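Side-chain contacts in peptidase S15/CocE/NonD (PDB 4PF1), which is an archaeal serine peptidase of the alpha/beta-hydrolase fold, an aminopeptidase that probably cleaves residues from the amino end of peptides: residues G190-G193 / H198-A201; D531-R534 / D540-V543; R534-Y537 / V543-P546. All coordinates share one frame; numbering follows the deposited sequence.

Contact 1 (G190-G193 / H198-A201); sequences GWMG and HMGA
Trp191 lies against Gly200 in a small beta hairpin whose type I' turn, His198 to Ala201, lies within the S15 peptidase family region, which has the alpha/beta-hydrolase fold. The turn is closed by paired backbone hydrogen bonds between His198 and Ala201, and Gly200 occupies its third position. Packing is closest here. Gly200 CA sits over the six-membered ring of Trp191 in a CH-pi contact, 3.9 Å from the centroid, and comes within 3.5 Å of Trp191 CZ2. With CG anti to the backbone N (chi1 -165°), the indole swings over to the turn, while its NE1 is hydrogen-bonded to Pro263 O. With an alanine in place of Trp191, Gly200 CA would probably lose the ring covering it and Pro263 O its indole N-H donor. At the other end of the contact, Gly193 CA lies over a face of the His198 imidazole, 4.0 Å from the ring centroid. ND1 of that imidazole is hydrogen-bonded to Asp531 OD1 and NE2 to Asp194 O, which helps to fix its rotation. The methionine side is looser: Met192 is partly exposed, and its CE approaches Met199 CG only to 4.4 Å. Between these ends a backbone hydrogen bond ties the segments, Met199 N donating to Met192 O over 2.8 Å, with the donor standing 53° out of the carbonyl plane.

Contact 2 (D531-R534 / D540-V543); sequences DIFR and DFAV
Phe533 and Phe541 form a purely apolar contact between two aromatic side chains, made where an outer strand of a four-stranded antiparallel sheet passes into the long loop that follows it. Phe533 is near the end of strand 525-534, in the non-catalytic C-terminal domain, and Phe541 lies in the loop leading on to strand 553-558. The rings form an oblique pair, their planes at 40° and their centroids 5.6 Å apart. Contact is confined to the outer ends of the rings: Phe533 CE2 is 3.7 Å from Phe541 CE1, and Phe533 CZ approaches that same CE1 to 3.8 Å. In Phe533 a chi1 of -168° sets CG opposite the backbone N, and the far end of the ring reaches the Phe541 phenyl; the buried Phe533 ring also touches Met199. Phe541 is partly exposed. Beside it Asp540 OD1 accepts from Ala542 N at 3.1 Å, forming an Asx turn; the N-H reaches OD1 from above the carboxylate plane (52° out of it). A backbone hydrogen bond of Phe541 with Tyr265 and one between Ala542 O and Ser264 OG link the turn to the S15 family region. With no polar bond between the two segments, their attraction rests on dispersion and the hiding of ring carbons from water, while the Asx turn and its links to Ser264 and Tyr265 probably help to hold the loop.

Contact 3 (R534-Y537 / V543-P546); sequences RGRY and VAKP
The 3-10 turn at residues 535-536, which follows strand 525-534, meets the returning part of the same loop where Arg536 faces Ala544 and Lys545. Tyr537 N hydrogen-bonds back to Arg534 O and rounds off the turn. Across the contact, Lys545 N donates to Arg536 O at 2.8 Å in a nearly straight bond (178° at the hydrogen) that lies in the carbonyl plane. Two CA-H...O contacts flank it, from Ala544 CA to Arg536 O at 3.5 Å and from Arg536 CA to Lys545 O at 3.4 Å. Ala544 points its methyl into the angle between the Arg536 and Tyr537 side chains: CB is 3.5 Å from Arg536 NE, equally near Arg536 NH1, and 3.9 Å from Tyr537 CE1. Arg536 holds CG between its backbone N and carbonyl carbon (chi1 68°), which lays the CG methylene over the centre of the Tyr537 ring, 3.4 Å above its plane. A bend at chi3 then brings the guanidinium round so that Tyr537 CZ lies at its edge, in plane. The charged end is engaged beyond the loop, in a salt bridge with Asp500 and a hydrogen bond to Val592 O, while the exposed Lys545 side chain leads away from the turn. The loop is thus joined here by one strong backbone bond, and the arginine serves two chemistries at once: its methylene and guanidinium pack against a ring and a methyl group, while NH2 and NH1 pair with the Asp500 carboxylate and Val592 O, an arrangement likely to restrain the guanidinium from turning.

Contact 1 belongs to the S15 peptidase range and contacts 2 and 3 to the C-terminal domain, and their direct contacts are consistent with an interface between the two. The centres of contacts 1 and 2 are about 7 Å apart, joined by probable hydrogen bonds from His198 ND1 to Asp531 OD1 (2.8 Å) and from Arg534 N to Met199 O (3.2 Å). Contact 3, about 13 Å from contact 1 between centres, reaches it through Tyr537 CE2, 3.5 Å from Gly200 CA. Contacts 2 and 3, centres about 6 Å apart, share Arg534 and Val543. A glycerol, probably from the crystallisation liquor, is hydrogen-bonded to Gly190 N, about 6 Å from the Trp191 side chain, and may mark a pocket.

Contact 1 (G190-G193 / H198-A201)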
loop_
_atom_site.group_PDB
_atom_site.type_symbol
_atom_site.label_atom_id
_atom_site.label_comp_id
_atom_site.label_asym_id
_atom_site.label_seq_id
_atom_site.Cartn_x
_atom_site.Cartn_y
_atom_site.Cartn_z
ATOM N N GLY A 190 28.719 20.784 14.869
ATOM C CA GLY A 190 27.808 21.252 13.831
ATOM C C GLY A 190 28.475 21.713 12.551
ATOM O O GLY A 190 27.804 21.870 11.532
ATOM N N TRP A 191 29.800 21.929 12.588
ATOM C CA TRP A 191 30.566 22.374 11.424
ATOM C C TRP A 191 31.344 21.216 10.800
ATOM O O TRP A 191 31.340 21.072 9.575
ATOM C CB TRP A 191 31.524 23.509 11.815
ATOM C CG TRP A 191 32.086 24.276 10.652
ATOM C CD1 TRP A 191 31.668 25.490 10.195
ATOM C CD2 TRP A 191 33.196 23.897 9.826
ATOM N NE1 TRP A 191 32.444 25.890 9.133
ATOM C CE2 TRP A 191 33.390 24.932 8.885
ATOM C CE3 TRP A 191 34.043 22.776 9.782
ATOM C CZ2 TRP A 191 34.407 24.889 7.924
ATOM C CZ3 TRP A 191 35.036 22.727 8.819
ATOM C CH2 TRP A 191 35.213 23.774 7.907
ATOM N N MET A 192 32.056 20.422 11.633
ATOM C CA MET A 192 32.887 19.319 11.145
ATOM C C MET A 192 32.078 18.252 10.409
ATOM O O MET A 192 32.483 17.844 9.322
ATOM C CB MET A 192 33.714 18.681 12.273
ATOM C CG MET A 192 35.021 19.417 12.567
ATOM S SD MET A 192 36.138 19.630 11.142
ATOM C CE MET A 192 36.515 17.916 10.754
ATOM N N GLY A 193 30.951 17.819 10.972
ATOM C CA GLY A 193 30.154 16.800 10.295
ATOM C C GLY A 193 28.815 16.420 10.888
ATOM O O GLY A 193 28.320 15.322 10.616
ATOM N N HIS A 198 29.120 19.915 6.840
ATOM C CA HIS A 198 29.954 18.719 6.736
ATOM C C HIS A 198 31.252 19.134 6.074
ATOM O O HIS A 198 31.269 19.411 4.872
ATOM C CB HIS A 198 29.257 17.585 5.961
ATOM C CG HIS A 198 28.283 16.794 6.778
ATOM N ND1 HIS A 198 28.093 15.447 6.557
ATOM C CD2 HIS A 198 27.445 17.197 7.761
ATOM C CE1 HIS A 198 27.152 15.072 7.407
ATOM N NE2 HIS A 198 26.727 16.093 8.147
ATOM N N MET A 199 32.314 19.296 6.889
ATOM C CA MET A 199 33.649 19.745 6.459
ATOM C C MET A 199 33.568 21.053 5.607
ATOM O O MET A 199 34.232 21.176 4.573
ATOM C CB MET A 199 34.406 18.617 5.721
ATOM C CG MET A 199 34.915 17.531 6.660
ATOM S SD MET A 199 35.608 16.082 5.815
ATOM C CE MET A 199 34.101 15.153 5.458
ATOM N N GLY A 200 32.739 21.996 6.064
ATOM C CA GLY A 200 32.573 23.298 5.421
ATOM C C GLY A 200 31.383 23.468 4.495
ATOM O O GLY A 200 30.993 24.602 4.201
ATOM N N ALA A 201 30.822 22.354 3.991
ATOM C CA ALA A 201 29.673 22.396 3.085
ATOM C C ALA A 201 28.388 22.615 3.885
ATOM O O ALA A 201 28.036 21.787 4.722
ATOM C CB ALA A 201 29.599 21.114 2.275
#

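Contact 2 (D531-R534 / D540-V543)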
loop_
_atom_site.group_PDB
_atom_site.type_symbol
_atom_site.label_atom_id
_atom_site.label_comp_id
_atom_site.label_asym_id
_atom_site.label_seq_id
_atom_site.Cartn_x
_atom_site.Cartn_y
_atom_site.Cartn_z
ATOM N N ASP A 531 30.408 11.232 2.267
ATOM C CA ASP A 531 30.511 12.581 2.810
ATOM C C ASP A 531 31.007 13.572 1.762
ATOM O O ASP A 531 31.324 13.187 0.634
ATOM C CB ASP A 531 31.372 12.638 4.086
ATOM C CG ASP A 531 30.711 13.465 5.184
ATOM O OD1 ASP A 531 30.073 14.494 4.853
ATOM O OD2 ASP A 531 30.794 13.061 6.360
ATOM N N ILE A 532 31.019 14.858 2.130
ATOM C CA ILE A 532 31.383 15.970 1.251
ATOM C C ILE A 532 32.464 16.837 1.908
ATOM O O ILE A 532 32.481 16.996 3.131
ATOM C CB ILE A 532 30.098 16.799 0.900
ATOM C CG1 ILE A 532 30.400 17.996 -0.050
ATOM C CG2 ILE A 532 29.338 17.241 2.167
ATOM C CD1 ILE A 532 29.157 18.678 -0.668
ATOM N N PHE A 533 33.356 17.401 1.085
ATOM C CA PHE A 533 34.404 18.295 1.551
ATOM C C PHE A 533 34.353 19.596 0.753
ATOM O O PHE A 533 34.391 19.559 -0.478
ATOM C CB PHE A 533 35.791 17.624 1.419
ATOM C CG PHE A 533 36.916 18.337 2.141
ATOM C CD1 PHE A 533 37.445 19.524 1.643
ATOM C CD2 PHE A 533 37.478 17.795 3.290
ATOM C CE1 PHE A 533 38.474 20.187 2.316
ATOM C CE2 PHE A 533 38.524 18.445 3.948
ATOM C CZ PHE A 533 39.013 19.641 3.460
ATOM N N ARG A 534 34.285 20.748 1.445
ATOM C CA ARG A 534 34.309 22.051 0.777
ATOM C C ARG A 534 35.771 22.444 0.562
ATOM O O ARG A 534 36.491 22.722 1.527
ATOM C CB ARG A 534 33.525 23.111 1.570
ATOM C CG ARG A 534 33.313 24.409 0.791
ATOM C CD ARG A 534 31.941 24.995 1.030
ATOM N NE ARG A 534 30.924 24.386 0.171
ATOM C CZ ARG A 534 29.632 24.696 0.213
ATOM N NH1 ARG A 534 29.184 25.594 1.082
ATOM N NH2 ARG A 534 28.774 24.101 -0.605
ATOM N N ASP A 540 43.346 24.640 5.573
ATOM C CA ASP A 540 42.962 25.141 6.888
ATOM C C ASP A 540 41.446 25.201 6.987
ATOM O O ASP A 540 40.806 25.884 6.183
ATOM C CB ASP A 540 43.583 26.531 7.148
ATOM C CG ASP A 540 43.639 26.954 8.610
ATOM O OD1 ASP A 540 42.901 26.362 9.434
ATOM O OD2 ASP A 540 44.399 27.895 8.925
ATOM N N PHE A 541 40.864 24.483 7.967
ATOM C CA PHE A 541 39.420 24.488 8.185
ATOM C C PHE A 541 38.941 25.878 8.668
ATOM O O PHE A 541 37.834 26.293 8.323
ATOM C CB PHE A 541 39.007 23.385 9.181
ATOM C CG PHE A 541 38.879 21.986 8.602
ATOM C CD1 PHE A 541 38.023 21.732 7.531
ATOM C CD2 PHE A 541 39.558 20.915 9.171
ATOM C CE1 PHE A 541 37.875 20.435 7.022
ATOM C CE2 PHE A 541 39.419 19.621 8.651
ATOM C CZ PHE A 541 38.572 19.389 7.584
ATOM N N ALA A 542 39.814 26.616 9.405
ATOM C CA ALA A 542 39.533 27.947 9.957
ATOM C C ALA A 542 39.659 29.085 8.925
ATOM O O ALA A 542 39.046 30.138 9.113
ATOM C CB ALA A 542 40.460 28.225 11.134
ATOM N N VAL A 543 40.490 28.907 7.878
ATOM C CA VAL A 543 40.705 29.964 6.876
ATOM C C VAL A 543 40.360 29.462 5.464
ATOM O O VAL A 543 40.943 28.482 4.992
ATOM C CB VAL A 543 42.153 30.542 6.918
ATOM C CG1 VAL A 543 42.251 31.831 6.104
ATOM C CG2 VAL A 543 42.624 30.779 8.352
#

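Contact 3 (R534-Y537 / V543-P546)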
loop_
_atom_site.group_PDB
_atom_site.type_symbol
_atom_site.label_atom_id
_atom_site.label_comp_id
_atom_site.label_asym_id
_atom_site.label_seq_id
_atom_site.Cartn_x
_atom_site.Cartn_y
_atom_site.Cartn_z
ATOM N N ARG A 534 34.285 20.748 1.445
ATOM C CA ARG A 534 34.309 22.051 0.777
ATOM C C ARG A 534 35.771 22.444 0.562
ATOM O O ARG A 534 36.491 22.722 1.527
ATOM C CB ARG A 534 33.525 23.111 1.570
ATOM C CG ARG A 534 33.313 24.409 0.791
ATOM C CD ARG A 534 31.941 24.995 1.030
ATOM N NE ARG A 534 30.924 24.386 0.171
ATOM C CZ ARG A 534 29.632 24.696 0.213
ATOM N NH1 ARG A 534 29.184 25.594 1.082
ATOM N NH2 ARG A 534 28.774 24.101 -0.605
ATOM N N GLY A 535 36.197 22.384 -0.704
ATOM C CA GLY A 535 37.570 22.590 -1.164
ATOM C C GLY A 535 38.317 23.816 -0.684
ATOM O O GLY A 535 39.547 23.780 -0.596
ATOM N N ARG A 536 37.596 24.910 -0.375
ATOM C CA ARG A 536 38.210 26.152 0.117
ATOM C C ARG A 536 38.907 25.943 1.496
ATOM O O ARG A 536 39.741 26.763 1.884
ATOM C CB ARG A 536 37.167 27.288 0.196
ATOM C CG ARG A 536 36.105 27.076 1.277
ATOM C CD ARG A 536 34.817 27.831 1.018
ATOM N NE ARG A 536 34.884 29.225 1.454
ATOM C CZ ARG A 536 34.973 30.262 0.625
ATOM N NH1 ARG A 536 35.020 31.497 1.103
ATOM N NH2 ARG A 536 35.009 30.070 -0.688
ATOM N N TYR A 537 38.579 24.833 2.208
ATOM C CA TYR A 537 39.159 24.514 3.520
ATOM C C TYR A 537 40.178 23.348 3.428
ATOM O O TYR A 537 40.425 22.668 4.427
ATOM C CB TYR A 537 38.044 24.187 4.544
ATOM C CG TYR A 537 36.940 25.220 4.591
ATOM C CD1 TYR A 537 37.183 26.510 5.060
ATOM C CD2 TYR A 537 35.653 24.915 4.159
ATOM C CE1 TYR A 537 36.179 27.476 5.074
ATOM C CE2 TYR A 537 34.637 25.869 4.182
ATOM C CZ TYR A 537 34.903 27.148 4.641
ATOM O OH TYR A 537 33.906 28.094 4.646
ATOM N N VAL A 543 40.490 28.907 7.878
ATOM C CA VAL A 543 40.705 29.964 6.876
ATOM C C VAL A 543 40.360 29.462 5.464
ATOM O O VAL A 543 40.943 28.482 4.992
ATOM C CB VAL A 543 42.153 30.542 6.918
ATOM C CG1 VAL A 543 42.251 31.831 6.104
ATOM C CG2 VAL A 543 42.624 30.779 8.352
ATOM N N ALA A 544 39.448 30.169 4.777
ATOM C CA ALA A 544 39.067 29.836 3.406
ATOM C C ALA A 544 40.150 30.311 2.434
ATOM O O ALA A 544 40.516 31.490 2.439
ATOM C CB ALA A 544 37.725 30.469 3.064
ATOM N N LYS A 545 40.701 29.379 1.641
ATOM C CA LYS A 545 41.760 29.673 0.669
ATOM C C LYS A 545 41.351 29.214 -0.738
ATOM O O LYS A 545 40.777 28.133 -0.879
ATOM C CB LYS A 545 43.081 29.005 1.086
ATOM C CG LYS A 545 43.844 29.776 2.157
ATOM C CD LYS A 545 44.972 28.943 2.748
ATOM C CE LYS A 545 45.836 29.739 3.698
ATOM N NZ LYS A 545 47.085 30.211 3.045
ATOM N N PRO A 546 41.645 30.007 -1.796
ATOM C CA PRO A 546 41.261 29.580 -3.153
ATOM C C PRO A 546 42.104 28.414 -3.672
ATOM O O PRO A 546 43.257 28.253 -3.267
ATOM C CB PRO A 546 41.490 30.836 -3.997
ATOM C CG PRO A 546 42.525 31.600 -3.272
ATOM C CD PRO A 546 42.310 31.328 -1.812
#